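Long-range contacts in uncharacterized protein BAD_0989 (PDB 3CYM), which is of unknown function but resembles ribonuclease D and probably acts as a 3'-5' exonuclease on nucleic acids: residues P360-V365 with L396-E401; P390-N395 with S412-R417; D406-L411 with L423-V428; A125-L130 with T380-E385; I216-V221 with Q232-V237. All coordinates share one frame; numbering follows the deposited sequence.

Contact 4 opens first along the chain and closes only at 380-385; contact 5 is nested inside the long loop between. Contact 5 joins the loop after helix 193-207 to helix 231-250 of the HRDC region, about 39 Å between centres from contact 4. Contact 4 ties the exonuclease region to the C-terminal HRDC-like domain, with 249 residues between its segments. Contacts 1, 2 and 3 all lie in that last domain. Contacts 1 and 2 share helix 390-397, contacts 2 and 3 share helix 407-414, and Leu396 packs on Phe410, Leu411 and Val428 to join contacts 1 and 3. The C-terminal domain is thus one compact helical unit docked on the exonuclease, with the HRDC region well apart.

Contact 1: P360-V365 with L396-E401; sequences PERLQV and LCWTDE
In the C-terminal HRDC-like domain, a salt bridge and a cation-pi contact of Arg362 join the start of helix 360-380 to the turn after helix 390-397, where Trp398, Thr399 and Asp400 meet the guanidinium. The side chain leaves its helix with CG anti to the carbonyl carbon (chi1 -73°) and stays extended from CG to NE. On the way it passes the Thr399 carbonyl, Arg362 CG lying 3.3 Å from Thr399 O. Asp400 is gripped side-on in a two-pronged salt bridge, one nitrogen to each oxygen: Arg362 NE donates to Asp400 OD2 at 2.8 Å, and Arg362 NH2 to Asp400 OD1 at 2.9 Å. Both oxygens are met from above the carboxylate plane, which stands 52° from that of the guanidinium. Arg362 NH1 is used differently. It hangs over the centre of the Trp398 ring face, 3.5 Å from Trp398 CE2, with the two planes 83° apart. The guanidinium therefore stands upright on the indole and meets it with one nitrogen, in a cation-pi contact where Arg362 CZ is 4.7 Å from the centroid of the six-membered ring. Thr399 N lies over one guanidinium face, toward its rim. Further along helix 360-380, Val365 CG1 touches Cys397 SG at 4.0 Å. Tyr359 meets the indole edge-to-face, and the Trp355 ring also touches it. Trp398 centres an inverse gamma turn, and Thr399 OG1 accepts from Glu401 N in an ST turn, two tight turns that follow helix 390-397 in this HRDC-like fold.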
# COMPACT_ATOMS: atom_id res chain seq x y z
N PRO A 360 23.62 20.89 -13.98
CA PRO A 360 24.41 19.84 -14.62
C PRO A 360 25.62 19.42 -13.79
O PRO A 360 26.04 18.27 -13.87
CB PRO A 360 24.86 20.47 -15.94
CG PRO A 360 23.97 21.65 -16.14
CD PRO A 360 23.70 22.15 -14.76
N GLU A 361 26.14 20.35 -12.99
CA GLU A 361 27.30 20.11 -12.13
C GLU A 361 26.96 19.20 -10.95
O GLU A 361 27.77 18.36 -10.58
CB GLU A 361 27.89 21.44 -11.62
CG GLU A 361 28.71 22.21 -12.65
CD GLU A 361 27.86 22.93 -13.69
OE1 GLU A 361 28.13 22.76 -14.91
OE2 GLU A 361 26.93 23.65 -13.30
N ARG A 362 25.77 19.39 -10.38
CA ARG A 362 25.24 18.49 -9.35
C ARG A 362 25.00 17.09 -9.91
O ARG A 362 25.26 16.10 -9.22
CB ARG A 362 23.95 19.05 -8.74
CG ARG A 362 24.15 20.25 -7.80
CD ARG A 362 22.83 20.75 -7.21
NE ARG A 362 23.01 22.01 -6.47
CZ ARG A 362 22.04 22.66 -5.83
NH1 ARG A 362 20.80 22.18 -5.81
NH2 ARG A 362 22.31 23.79 -5.19
N LEU A 363 24.51 17.02 -11.15
CA LEU A 363 24.23 15.74 -11.83
C LEU A 363 25.49 14.90 -12.10
O LEU A 363 25.44 13.67 -12.00
CB LEU A 363 23.43 15.95 -13.12
CG LEU A 363 22.95 14.67 -13.83
CD1 LEU A 363 21.91 13.88 -13.03
CD2 LEU A 363 22.45 14.96 -15.23
N GLN A 364 26.59 15.56 -12.45
CA GLN A 364 27.88 14.90 -12.64
C GLN A 364 28.32 14.14 -11.39
O GLN A 364 28.80 13.00 -11.48
CB GLN A 364 28.95 15.90 -13.05
CG GLN A 364 29.46 15.72 -14.46
CD GLN A 364 28.56 16.32 -15.52
OE1 GLN A 364 28.45 15.80 -16.62
NE2 GLN A 364 27.91 17.44 -15.19
N VAL A 365 28.14 14.78 -10.24
CA VAL A 365 28.43 14.17 -8.93
C VAL A 365 27.48 13.00 -8.64
O VAL A 365 27.92 11.93 -8.21
CB VAL A 365 28.36 15.23 -7.80
CG1 VAL A 365 28.50 14.59 -6.41
CG2 VAL A 365 29.42 16.29 -8.02
N LEU A 396 21.35 13.62 -1.13
CA LEU A 396 22.78 13.79 -0.80
C LEU A 396 23.54 14.67 -1.80
O LEU A 396 24.38 15.48 -1.41
CB LEU A 396 23.44 12.42 -0.68
CG LEU A 396 24.96 12.26 -0.48
CD1 LEU A 396 25.41 12.55 0.95
CD2 LEU A 396 25.35 10.85 -0.87
N CYS A 397 23.24 14.50 -3.08
CA CYS A 397 23.93 15.22 -4.14
C CYS A 397 23.24 16.54 -4.49
O CYS A 397 23.73 17.31 -5.31
CB CYS A 397 24.09 14.33 -5.36
SG CYS A 397 25.12 12.88 -5.03
N TRP A 398 22.11 16.81 -3.83
CA TRP A 398 21.35 18.05 -4.03
C TRP A 398 21.97 19.21 -3.26
O TRP A 398 21.39 19.75 -2.31
CB TRP A 398 19.89 17.84 -3.64
CG TRP A 398 18.97 18.93 -4.12
CD1 TRP A 398 18.19 19.73 -3.34
CD2 TRP A 398 18.75 19.35 -5.48
NE1 TRP A 398 17.49 20.62 -4.13
CE2 TRP A 398 17.82 20.41 -5.44
CE3 TRP A 398 19.25 18.93 -6.72
CZ2 TRP A 398 17.37 21.05 -6.59
CZ3 TRP A 398 18.81 19.58 -7.87
CH2 TRP A 398 17.87 20.62 -7.79
N THR A 399 23.16 19.60 -3.70
CA THR A 399 24.00 20.57 -3.01
C THR A 399 25.12 21.04 -3.95
O THR A 399 25.56 20.31 -4.85
CB THR A 399 24.61 19.98 -1.70
OG1 THR A 399 25.54 20.91 -1.13
CG2 THR A 399 25.32 18.66 -1.95
N ASP A 400 25.58 22.27 -3.75
CA ASP A 400 26.73 22.78 -4.48
C ASP A 400 28.03 22.56 -3.69
O ASP A 400 29.11 22.98 -4.12
CB ASP A 400 26.52 24.25 -4.84
CG ASP A 400 25.42 24.45 -5.86
OD1 ASP A 400 24.68 25.44 -5.75
OD2 ASP A 400 25.28 23.60 -6.78
N GLU A 401 27.90 21.89 -2.55
CA GLU A 401 29.03 21.54 -1.69
C GLU A 401 28.99 20.05 -1.31
O GLU A 401 28.88 19.73 -0.12
CB GLU A 401 29.01 22.41 -0.43
CG GLU A 401 29.24 23.91 -0.65
CD GLU A 401 28.61 24.77 0.44
OE1 GLU A 401 27.44 24.54 0.81
OE2 GLU A 401 29.29 25.70 0.93

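Contact 2: P390-N395 with S412-R417; sequences PQYLRN and SEQGAR
A Schellman motif ends helix 407-414 at Gly415, and there Tyr392 of helix 390-397 lays its ring against Gln414, Gly415 and Ala416. Gln414 CB sits over one face, toward the rim, in a CH-pi contact 4.0 Å from the centroid of the Tyr392 ring. The backbone just beyond follows the ring obliquely, with Ala416 N 3.7 Å from Tyr392 CE2, while Ala416 CB packs at 4.1 Å from Tyr392 CD2. Past its CB, the Gln414 chain bends at chi2 (-76°), which turns CD back toward helix 390-397. Its amide stands almost perpendicular to the tyrosine ring, and Gln414 OE1 takes a fairly straight bond from Asn395 ND2 (2.7 Å, 161° at the hydrogen), with the donor close to the carbonyl plane. In this part of the HRDC-like helical domain that bond is one link in a polar chain along helix 390-397. Asn395 OD1 accepts from Gln391 NE2 at 3.1 Å, and Gln391 OE1 in turn is gripped by Arg394 NE and NH2 from the same face of its plane. Asn395 OD1 also accepts from Ala348 N. On the other segment, Arg417 NH2 folds back onto Gly415 O at 2.8 Å, the oxygen lying in the guanidinium plane, and Arg417 NE pairs with Glu199 of helix 193-207. Tyr202 of the same helix packs on Tyr392.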
# COMPACT_ATOMS: atom_id res chain seq x y z
N PRO A 390 17.00 5.13 -3.84
CA PRO A 390 17.48 6.07 -4.85
C PRO A 390 17.34 7.54 -4.46
O PRO A 390 18.23 8.32 -4.76
CB PRO A 390 16.61 5.73 -6.05
CG PRO A 390 16.43 4.26 -5.93
CD PRO A 390 16.16 4.09 -4.46
N GLN A 391 16.25 7.88 -3.78
CA GLN A 391 16.00 9.27 -3.33
C GLN A 391 17.03 9.79 -2.31
O GLN A 391 17.34 10.99 -2.29
CB GLN A 391 14.57 9.43 -2.79
CG GLN A 391 14.09 10.88 -2.58
CD GLN A 391 14.06 11.71 -3.87
OE1 GLN A 391 13.78 11.19 -4.95
NE2 GLN A 391 14.34 12.99 -3.75
N TYR A 392 17.58 8.89 -1.49
CA TYR A 392 18.57 9.30 -0.49
C TYR A 392 19.88 9.78 -1.14
O TYR A 392 20.50 10.73 -0.66
CB TYR A 392 18.82 8.20 0.55
CG TYR A 392 17.60 7.74 1.35
CD1 TYR A 392 16.47 8.55 1.49
CD2 TYR A 392 17.60 6.50 1.98
CE1 TYR A 392 15.36 8.13 2.21
CE2 TYR A 392 16.49 6.07 2.72
CZ TYR A 392 15.38 6.89 2.83
OH TYR A 392 14.30 6.47 3.55
N LEU A 393 20.25 9.14 -2.25
CA LEU A 393 21.43 9.54 -3.05
C LEU A 393 21.21 10.85 -3.79
O LEU A 393 22.14 11.63 -3.95
CB LEU A 393 21.78 8.45 -4.07
CG LEU A 393 21.90 7.00 -3.62
CD1 LEU A 393 22.03 6.09 -4.83
CD2 LEU A 393 23.07 6.83 -2.70
N ARG A 394 19.99 11.06 -4.26
CA ARG A 394 19.57 12.31 -4.88
C ARG A 394 19.60 13.48 -3.88
O ARG A 394 20.16 14.54 -4.16
CB ARG A 394 18.18 12.17 -5.50
CG ARG A 394 18.10 11.18 -6.66
CD ARG A 394 16.84 11.39 -7.49
NE ARG A 394 15.67 10.76 -6.89
CZ ARG A 394 15.24 9.53 -7.16
NH1 ARG A 394 15.90 8.76 -8.02
NH2 ARG A 394 14.17 9.06 -6.55
N ASN A 395 18.99 13.27 -2.71
CA ASN A 395 19.04 14.25 -1.62
C ASN A 395 20.48 14.63 -1.22
O ASN A 395 20.78 15.81 -1.05
CB ASN A 395 18.23 13.76 -0.41
CG ASN A 395 16.71 13.75 -0.67
OD1 ASN A 395 16.24 14.23 -1.71
ND2 ASN A 395 15.95 13.20 0.28
N SER A 412 22.28 8.02 7.03
CA SER A 412 21.64 7.50 8.23
C SER A 412 20.45 8.38 8.63
O SER A 412 19.33 7.88 8.81
CB SER A 412 22.67 7.41 9.37
OG SER A 412 22.51 6.22 10.10
N GLU A 413 20.69 9.69 8.73
CA GLU A 413 19.63 10.68 9.03
C GLU A 413 18.50 10.72 7.98
O GLU A 413 17.39 11.18 8.29
CB GLU A 413 20.24 12.07 9.25
CG GLU A 413 20.69 12.32 10.71
CD GLU A 413 21.70 13.45 10.87
OE1 GLU A 413 22.27 13.58 11.98
OE2 GLU A 413 21.93 14.22 9.91
N GLN A 414 18.77 10.25 6.77
CA GLN A 414 17.76 10.11 5.72
C GLN A 414 16.81 8.94 6.00
O GLN A 414 15.65 8.96 5.57
CB GLN A 414 18.41 9.92 4.34
CG GLN A 414 18.96 11.20 3.72
CD GLN A 414 17.87 12.09 3.15
OE1 GLN A 414 17.27 11.78 2.13
NE2 GLN A 414 17.62 13.21 3.81
N GLY A 415 17.31 7.94 6.71
CA GLY A 415 16.52 6.77 7.07
C GLY A 415 17.06 5.46 6.54
O GLY A 415 16.38 4.43 6.62
N ALA A 416 18.27 5.50 5.97
CA ALA A 416 18.96 4.29 5.52
C ALA A 416 19.42 3.45 6.69
O ALA A 416 19.86 3.98 7.72
CB ALA A 416 20.14 4.62 4.61
N ARG A 417 19.36 2.14 6.52
CA ARG A 417 19.71 1.21 7.57
C ARG A 417 21.22 1.12 7.74
O ARG A 417 21.97 1.48 6.83
CB ARG A 417 19.10 -0.16 7.28
CG ARG A 417 17.71 -0.34 7.84
CD ARG A 417 16.72 0.63 7.24
NE ARG A 417 16.19 0.12 5.98
CZ ARG A 417 15.70 0.86 4.99
NH1 ARG A 417 15.25 0.27 3.90
NH2 ARG A 417 15.68 2.18 5.08

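Contact 3: D406-L411 with L423-V428; sequences DVARFL and LVAESV
Ala408 and Ala425 form the pinch point between two successive helices of the C-terminal HRDC-like domain, 407-414 and 418-433. Over these short segments the axes approach to 9.0 Å with their directions 133° apart, so the second helix returns obliquely, well short of antiparallel. Here the bumps are small. Ala425 CB settles against the backbone of the opposite helix, 3.8 Å from Ala408 CA, with the Ala408 methyl beside it. Larger side chains stand on the flanks. Val407 CG1, anti to its backbone N (chi1 175°), reaches into the hollow between Ala425 and Val428: it meets Ala425 O at 3.4 Å and Val428 CG1 at 3.8 Å. A turn further along the first helix, Leu411 CD2 reaches Val424, crossing its side chain at about a right angle. Leu396 of helix 390-397 packs on both Leu411 and Val428, and Ile376 of helix 360-380 lies against Val424, so this apolar seam is continuous with two further helices. Asp406 caps the first helix, its OD2 accepting a weak bond from Arg409 N. At the Leu411 flank the closest carbons are Leu411 CD2 and Val424 CG1, 4.0 Å apart.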
# COMPACT_ATOMS: atom_id res chain seq x y z
N ASP A 406 28.91 14.71 5.34
CA ASP A 406 29.27 13.51 6.08
C ASP A 406 28.33 12.46 5.51
O ASP A 406 27.18 12.38 5.92
CB ASP A 406 29.05 13.70 7.59
CG ASP A 406 29.55 12.52 8.43
OD1 ASP A 406 29.84 12.75 9.63
OD2 ASP A 406 29.65 11.36 7.94
N VAL A 407 28.85 11.68 4.56
CA VAL A 407 28.04 10.74 3.77
C VAL A 407 27.35 9.71 4.66
O VAL A 407 26.13 9.56 4.61
CB VAL A 407 28.88 10.04 2.66
CG1 VAL A 407 28.06 8.98 1.93
CG2 VAL A 407 29.40 11.06 1.67
N ALA A 408 28.13 9.03 5.50
CA ALA A 408 27.61 8.02 6.42
C ALA A 408 26.51 8.57 7.35
O ALA A 408 25.49 7.91 7.54
CB ALA A 408 28.74 7.39 7.22
N ARG A 409 26.72 9.77 7.89
CA ARG A 409 25.74 10.41 8.78
C ARG A 409 24.50 10.91 8.04
O ARG A 409 23.37 10.66 8.49
CB ARG A 409 26.39 11.53 9.61
CG ARG A 409 25.42 12.30 10.53
CD ARG A 409 26.12 13.38 11.37
NE ARG A 409 26.97 14.26 10.56
CZ ARG A 409 27.53 15.39 11.00
NH1 ARG A 409 27.34 15.80 12.25
NH2 ARG A 409 28.29 16.11 10.18
N PHE A 410 24.70 11.61 6.91
CA PHE A 410 23.60 12.12 6.09
C PHE A 410 22.66 11.00 5.66
O PHE A 410 21.45 11.16 5.72
CB PHE A 410 24.11 12.85 4.84
CG PHE A 410 23.02 13.55 4.04
CD1 PHE A 410 22.69 14.87 4.32
CD2 PHE A 410 22.34 12.88 3.02
CE1 PHE A 410 21.69 15.52 3.60
CE2 PHE A 410 21.34 13.52 2.30
CZ PHE A 410 21.01 14.84 2.58
N LEU A 411 23.24 9.89 5.22
CA LEU A 411 22.48 8.74 4.74
C LEU A 411 21.68 8.09 5.85
O LEU A 411 20.54 7.67 5.63
CB LEU A 411 23.41 7.72 4.08
CG LEU A 411 23.49 7.63 2.56
CD1 LEU A 411 23.27 8.95 1.83
CD2 LEU A 411 24.81 6.99 2.20
N LEU A 423 27.73 -0.71 3.86
CA LEU A 423 28.04 -1.23 2.53
C LEU A 423 28.37 -0.12 1.54
O LEU A 423 29.20 -0.30 0.65
CB LEU A 423 26.87 -2.06 2.01
CG LEU A 423 27.04 -2.89 0.74
CD1 LEU A 423 28.14 -3.95 0.89
CD2 LEU A 423 25.72 -3.53 0.35
N VAL A 424 27.75 1.04 1.70
CA VAL A 424 27.70 2.01 0.61
C VAL A 424 28.53 3.28 0.85
O VAL A 424 29.20 3.75 -0.06
CB VAL A 424 26.20 2.28 0.22
CG1 VAL A 424 25.86 3.76 0.03
CG2 VAL A 424 25.78 1.42 -0.96
N ALA A 425 28.50 3.80 2.08
CA ALA A 425 28.88 5.19 2.36
C ALA A 425 30.30 5.60 1.97
O ALA A 425 30.50 6.69 1.45
CB ALA A 425 28.61 5.52 3.80
N GLU A 426 31.26 4.71 2.18
CA GLU A 426 32.67 5.02 1.88
C GLU A 426 32.90 5.11 0.38
O GLU A 426 33.57 6.04 -0.09
CB GLU A 426 33.62 3.99 2.50
CG GLU A 426 35.08 4.46 2.51
CD GLU A 426 36.05 3.43 3.03
OE1 GLU A 426 37.27 3.63 2.89
OE2 GLU A 426 35.61 2.41 3.58
N SER A 427 32.34 4.16 -0.37
CA SER A 427 32.47 4.16 -1.82
C SER A 427 31.75 5.36 -2.42
O SER A 427 32.20 5.90 -3.42
CB SER A 427 31.95 2.85 -2.42
OG SER A 427 32.90 1.81 -2.26
N VAL A 428 30.64 5.77 -1.81
CA VAL A 428 29.89 6.94 -2.27
C VAL A 428 30.71 8.20 -1.99
O VAL A 428 30.87 9.04 -2.88
CB VAL A 428 28.48 6.99 -1.62
CG1 VAL A 428 27.84 8.35 -1.78
CG2 VAL A 428 27.58 5.93 -2.26

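Contact 4: A125-L130 with T380-E385; sequences ARLLGL and TRTPVE
Arg126, in the last turn of helix 121-127 of the exonuclease region, meets Pro383 with its backbone and Glu385 with its side chain. Arg126 O lies 3.0 Å from Pro383 CD and also accepts from Gly129 N in the helix-ending turn. The arginine chain is bent at chi2 and chi3; Arg126 NH2 lies 3.6 Å from Pro383 CG. A salt bridge to Glu385 is likely, but its detail is doubtful: the 2.3 Å from Arg126 NH1 to Glu385 OE2 is too short, and both side chains were modelled in two conformers. Leu127 follows, its O 4.0 Å from Thr382 CG2. Gly129 then closes a Schellman motif and runs beside the loop, Gly129 CA 4.0 Å from Pro383 CD; its positive phi of 97° suits glycine. A second Schellman motif, at Arg381, ends the opposing helix 360-380. Lys192 donates to both Leu127 O and Thr380 O, linking the two segments. Two helix C-termini thus converge here, and their carbonyl ends would gather partial negative charge. The lysine probably offsets it, so charge probably contributes to this joint between exonuclease and C-terminal domain alongside the proline packing.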
# COMPACT_ATOMS: atom_id res chain seq x y z
N ALA A 125 12.71 -11.66 -0.72
CA ALA A 125 12.83 -12.00 -2.15
C ALA A 125 13.65 -10.98 -2.95
O ALA A 125 14.45 -11.36 -3.80
CB ALA A 125 11.46 -12.19 -2.78
N ARG A 126 13.44 -9.70 -2.65
CA ARG A 126 14.15 -8.57 -3.29
C ARG A 126 15.64 -8.59 -2.98
O ARG A 126 16.49 -8.46 -3.86
CB ARG A 126 13.61 -7.23 -2.79
CG ARG A 126 12.12 -7.04 -2.84
CD ARG A 126 11.65 -6.65 -4.20
NE ARG A 126 11.86 -5.24 -4.51
CZ ARG A 126 12.78 -4.79 -5.36
NH1 ARG A 126 12.89 -3.48 -5.59
NH2 ARG A 126 13.60 -5.62 -5.98
N LEU A 127 15.96 -8.74 -1.69
CA LEU A 127 17.37 -8.86 -1.24
C LEU A 127 18.07 -10.03 -1.93
O LEU A 127 19.23 -9.91 -2.32
CB LEU A 127 17.46 -9.02 0.27
CG LEU A 127 17.25 -7.78 1.16
CD1 LEU A 127 16.90 -8.25 2.55
CD2 LEU A 127 18.48 -6.90 1.19
N LEU A 128 17.35 -11.14 -2.08
CA LEU A 128 17.80 -12.33 -2.80
C LEU A 128 17.96 -12.12 -4.31
O LEU A 128 18.54 -12.95 -5.00
CB LEU A 128 16.82 -13.48 -2.56
CG LEU A 128 17.17 -14.62 -1.60
CD1 LEU A 128 18.29 -14.24 -0.65
CD2 LEU A 128 15.93 -15.06 -0.83
N GLY A 129 17.40 -11.03 -4.81
CA GLY A 129 17.57 -10.66 -6.20
C GLY A 129 16.42 -11.08 -7.09
O GLY A 129 16.54 -10.98 -8.31
N LEU A 130 15.32 -11.54 -6.50
CA LEU A 130 14.13 -11.92 -7.29
C LEU A 130 13.46 -10.72 -7.94
O LEU A 130 12.86 -9.87 -7.29
CB LEU A 130 13.11 -12.74 -6.51
CG LEU A 130 13.38 -14.20 -6.13
CD1 LEU A 130 12.05 -14.93 -6.12
CD2 LEU A 130 14.35 -14.88 -7.08
N THR A 380 27.25 -7.60 -5.13
CA THR A 380 26.48 -8.30 -4.10
C THR A 380 25.22 -8.98 -4.63
O THR A 380 24.54 -9.68 -3.88
CB THR A 380 26.09 -7.35 -2.93
OG1 THR A 380 25.12 -6.41 -3.39
CG2 THR A 380 27.32 -6.61 -2.38
N ARG A 381 24.92 -8.78 -5.92
CA ARG A 381 23.71 -9.31 -6.57
C ARG A 381 22.41 -8.95 -5.83
O ARG A 381 21.59 -9.80 -5.49
CB ARG A 381 23.84 -10.82 -6.85
CG ARG A 381 24.24 -11.12 -8.29
CD ARG A 381 25.25 -12.26 -8.37
NE ARG A 381 26.62 -11.77 -8.22
CZ ARG A 381 27.39 -11.34 -9.22
NH1 ARG A 381 28.62 -10.91 -8.98
NH2 ARG A 381 26.93 -11.33 -10.47
N THR A 382 22.28 -7.65 -5.57
CA THR A 382 21.14 -7.06 -4.90
C THR A 382 20.64 -5.97 -5.85
O THR A 382 21.45 -5.27 -6.43
CB THR A 382 21.59 -6.42 -3.57
OG1 THR A 382 22.48 -7.31 -2.87
CG2 THR A 382 20.42 -6.09 -2.66
N PRO A 383 19.30 -5.87 -6.07
CA PRO A 383 18.78 -4.77 -6.89
C PRO A 383 19.23 -3.41 -6.36
O PRO A 383 19.26 -3.20 -5.14
CB PRO A 383 17.26 -4.93 -6.76
CG PRO A 383 17.06 -6.37 -6.48
CD PRO A 383 18.23 -6.77 -5.64
N VAL A 384 19.61 -2.52 -7.27
CA VAL A 384 20.21 -1.22 -6.92
C VAL A 384 19.29 -0.36 -6.02
O VAL A 384 19.77 0.33 -5.12
CB VAL A 384 20.74 -0.48 -8.18
CG1 VAL A 384 19.62 -0.18 -9.17
CG2 VAL A 384 21.49 0.80 -7.81
N GLU A 385 17.98 -0.47 -6.23
CA GLU A 385 17.02 0.27 -5.43
C GLU A 385 16.88 -0.30 -4.02
O GLU A 385 16.48 0.42 -3.12
CB GLU A 385 15.65 0.40 -6.12
CG GLU A 385 14.74 -0.83 -6.08
CD GLU A 385 13.40 -0.60 -6.80
OE1 GLU A 385 13.17 0.53 -7.28
OE2 GLU A 385 12.59 -1.54 -6.88
O HOH W 1 13.67 -3.59 -8.45

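Contact 5: I216-V221 with Q232-V237; sequences IPWMHV and QALAIV
Trp218, in a short 3-10 turn of the loop between helices 193-207 and 231-250, brings its indole against Leu234 and Val237 of the second helix. The ring gets there through the crowded position at chi1: CG lies between the backbone N and the carbonyl carbon (69°). The six-membered ring makes the contact. Trp218 CE3 meets Val237 CG1 at 3.9 Å, with that methyl near the ring plane, and Trp218 CZ3 comes to 3.6 Å from Leu234 O and 4.2 Å from Leu234 CD2. The indole crosses both aliphatic side chains at about a right angle. Met219 starts out away from the helix, yet Met219 CE lies 4.3 Å from Leu234 CD2. Val237 holds CG1 anti to its backbone N (172°), which makes this single methyl serve two partners: besides the indole it meets Val221 CG2 at 3.8 Å, the two valines reaching tip to tip. Trp241, one turn along the same helix, also packs on Trp218 and Val221, while in helix 261-270 Ile265 packs on Val221 and Ala268 on Val237. Across the two segments the contact is apolar apart from Trp218 CZ3 lying close to the Leu234 carbonyl, so the loop is held to helix 231-250 mainly by shape and by burial of hydrophobic surface, with no charged pair between them.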
# COMPACT_ATOMS: atom_id res chain seq x y z
N ILE A 216 -0.21 17.04 0.16
CA ILE A 216 -1.47 17.74 -0.08
C ILE A 216 -2.43 16.88 -0.93
O ILE A 216 -2.40 16.92 -2.16
CB ILE A 216 -1.23 19.22 -0.56
CG1 ILE A 216 -2.53 20.03 -0.56
CG2 ILE A 216 -0.47 19.31 -1.90
CD1 ILE A 216 -2.32 21.49 -0.16
N PRO A 217 -3.25 16.07 -0.25
CA PRO A 217 -4.14 15.08 -0.85
C PRO A 217 -5.03 15.54 -2.02
O PRO A 217 -5.09 14.85 -3.05
CB PRO A 217 -4.97 14.60 0.34
CG PRO A 217 -4.04 14.73 1.49
CD PRO A 217 -3.34 16.03 1.22
N TRP A 218 -5.67 16.71 -1.89
CA TRP A 218 -6.58 17.20 -2.94
C TRP A 218 -5.92 17.47 -4.29
O TRP A 218 -6.60 17.60 -5.31
CB TRP A 218 -7.38 18.42 -2.47
CG TRP A 218 -6.60 19.69 -2.27
CD1 TRP A 218 -6.12 20.18 -1.08
CD2 TRP A 218 -6.25 20.67 -3.27
NE1 TRP A 218 -5.49 21.38 -1.28
CE2 TRP A 218 -5.54 21.71 -2.61
CE3 TRP A 218 -6.45 20.77 -4.65
CZ2 TRP A 218 -5.04 22.82 -3.29
CZ3 TRP A 218 -5.95 21.88 -5.33
CH2 TRP A 218 -5.25 22.89 -4.64
N MET A 219 -4.59 17.57 -4.29
CA MET A 219 -3.83 17.91 -5.49
C MET A 219 -3.70 16.69 -6.41
O MET A 219 -3.21 16.79 -7.54
CB MET A 219 -2.45 18.45 -5.08
CG MET A 219 -1.81 19.41 -6.06
SD MET A 219 -2.75 20.91 -6.35
CE MET A 219 -1.65 21.72 -7.52
N HIS A 220 -4.18 15.55 -5.92
CA HIS A 220 -4.03 14.26 -6.61
C HIS A 220 -5.27 13.85 -7.40
O HIS A 220 -5.64 12.68 -7.44
CB HIS A 220 -3.59 13.19 -5.61
CG HIS A 220 -2.19 13.39 -5.12
ND1 HIS A 220 -1.13 12.63 -5.57
CD2 HIS A 220 -1.66 14.30 -4.27
CE1 HIS A 220 -0.02 13.04 -5.00
NE2 HIS A 220 -0.31 14.05 -4.20
N VAL A 221 -5.90 14.85 -8.01
CA VAL A 221 -6.98 14.65 -8.96
C VAL A 221 -6.32 14.51 -10.32
O VAL A 221 -5.45 15.30 -10.66
CB VAL A 221 -7.92 15.88 -8.94
CG1 VAL A 221 -8.92 15.83 -10.08
CG2 VAL A 221 -8.63 16.01 -7.59
N GLN A 232 -8.33 29.98 -9.11
CA GLN A 232 -9.76 29.87 -8.82
C GLN A 232 -10.30 28.48 -9.17
O GLN A 232 -11.17 27.96 -8.47
CB GLN A 232 -10.59 30.96 -9.52
CG GLN A 232 -12.01 31.10 -8.95
CD GLN A 232 -12.81 32.23 -9.57
OE1 GLN A 232 -13.70 32.78 -8.92
NE2 GLN A 232 -12.51 32.57 -10.82
N ALA A 233 -9.78 27.90 -10.25
CA ALA A 233 -10.09 26.52 -10.61
C ALA A 233 -9.55 25.57 -9.55
O ALA A 233 -10.20 24.60 -9.19
CB ALA A 233 -9.51 26.18 -11.97
N LEU A 234 -8.36 25.89 -9.05
CA LEU A 234 -7.73 25.09 -8.00
C LEU A 234 -8.51 25.16 -6.70
O LEU A 234 -8.63 24.15 -6.01
CB LEU A 234 -6.27 25.50 -7.81
CG LEU A 234 -5.34 25.07 -8.96
CD1 LEU A 234 -3.95 25.69 -8.83
CD2 LEU A 234 -5.25 23.55 -9.08
N ALA A 235 -9.09 26.32 -6.40
CA ALA A 235 -10.01 26.48 -5.27
C ALA A 235 -11.28 25.63 -5.42
O ALA A 235 -11.81 25.12 -4.44
CB ALA A 235 -10.39 27.93 -5.09
N ILE A 236 -11.74 25.48 -6.66
CA ILE A 236 -12.89 24.62 -6.98
C ILE A 236 -12.53 23.14 -6.81
O ILE A 236 -13.27 22.38 -6.17
CB ILE A 236 -13.47 24.96 -8.40
CG1 ILE A 236 -14.12 26.34 -8.38
CG2 ILE A 236 -14.48 23.92 -8.85
CD1 ILE A 236 -14.34 26.98 -9.71
N VAL A 237 -11.40 22.73 -7.38
CA VAL A 237 -10.86 21.38 -7.20
C VAL A 237 -10.68 21.04 -5.71
O VAL A 237 -11.13 19.99 -5.26
CB VAL A 237 -9.53 21.19 -7.96
CG1 VAL A 237 -8.89 19.85 -7.60
CG2 VAL A 237 -9.76 21.28 -9.47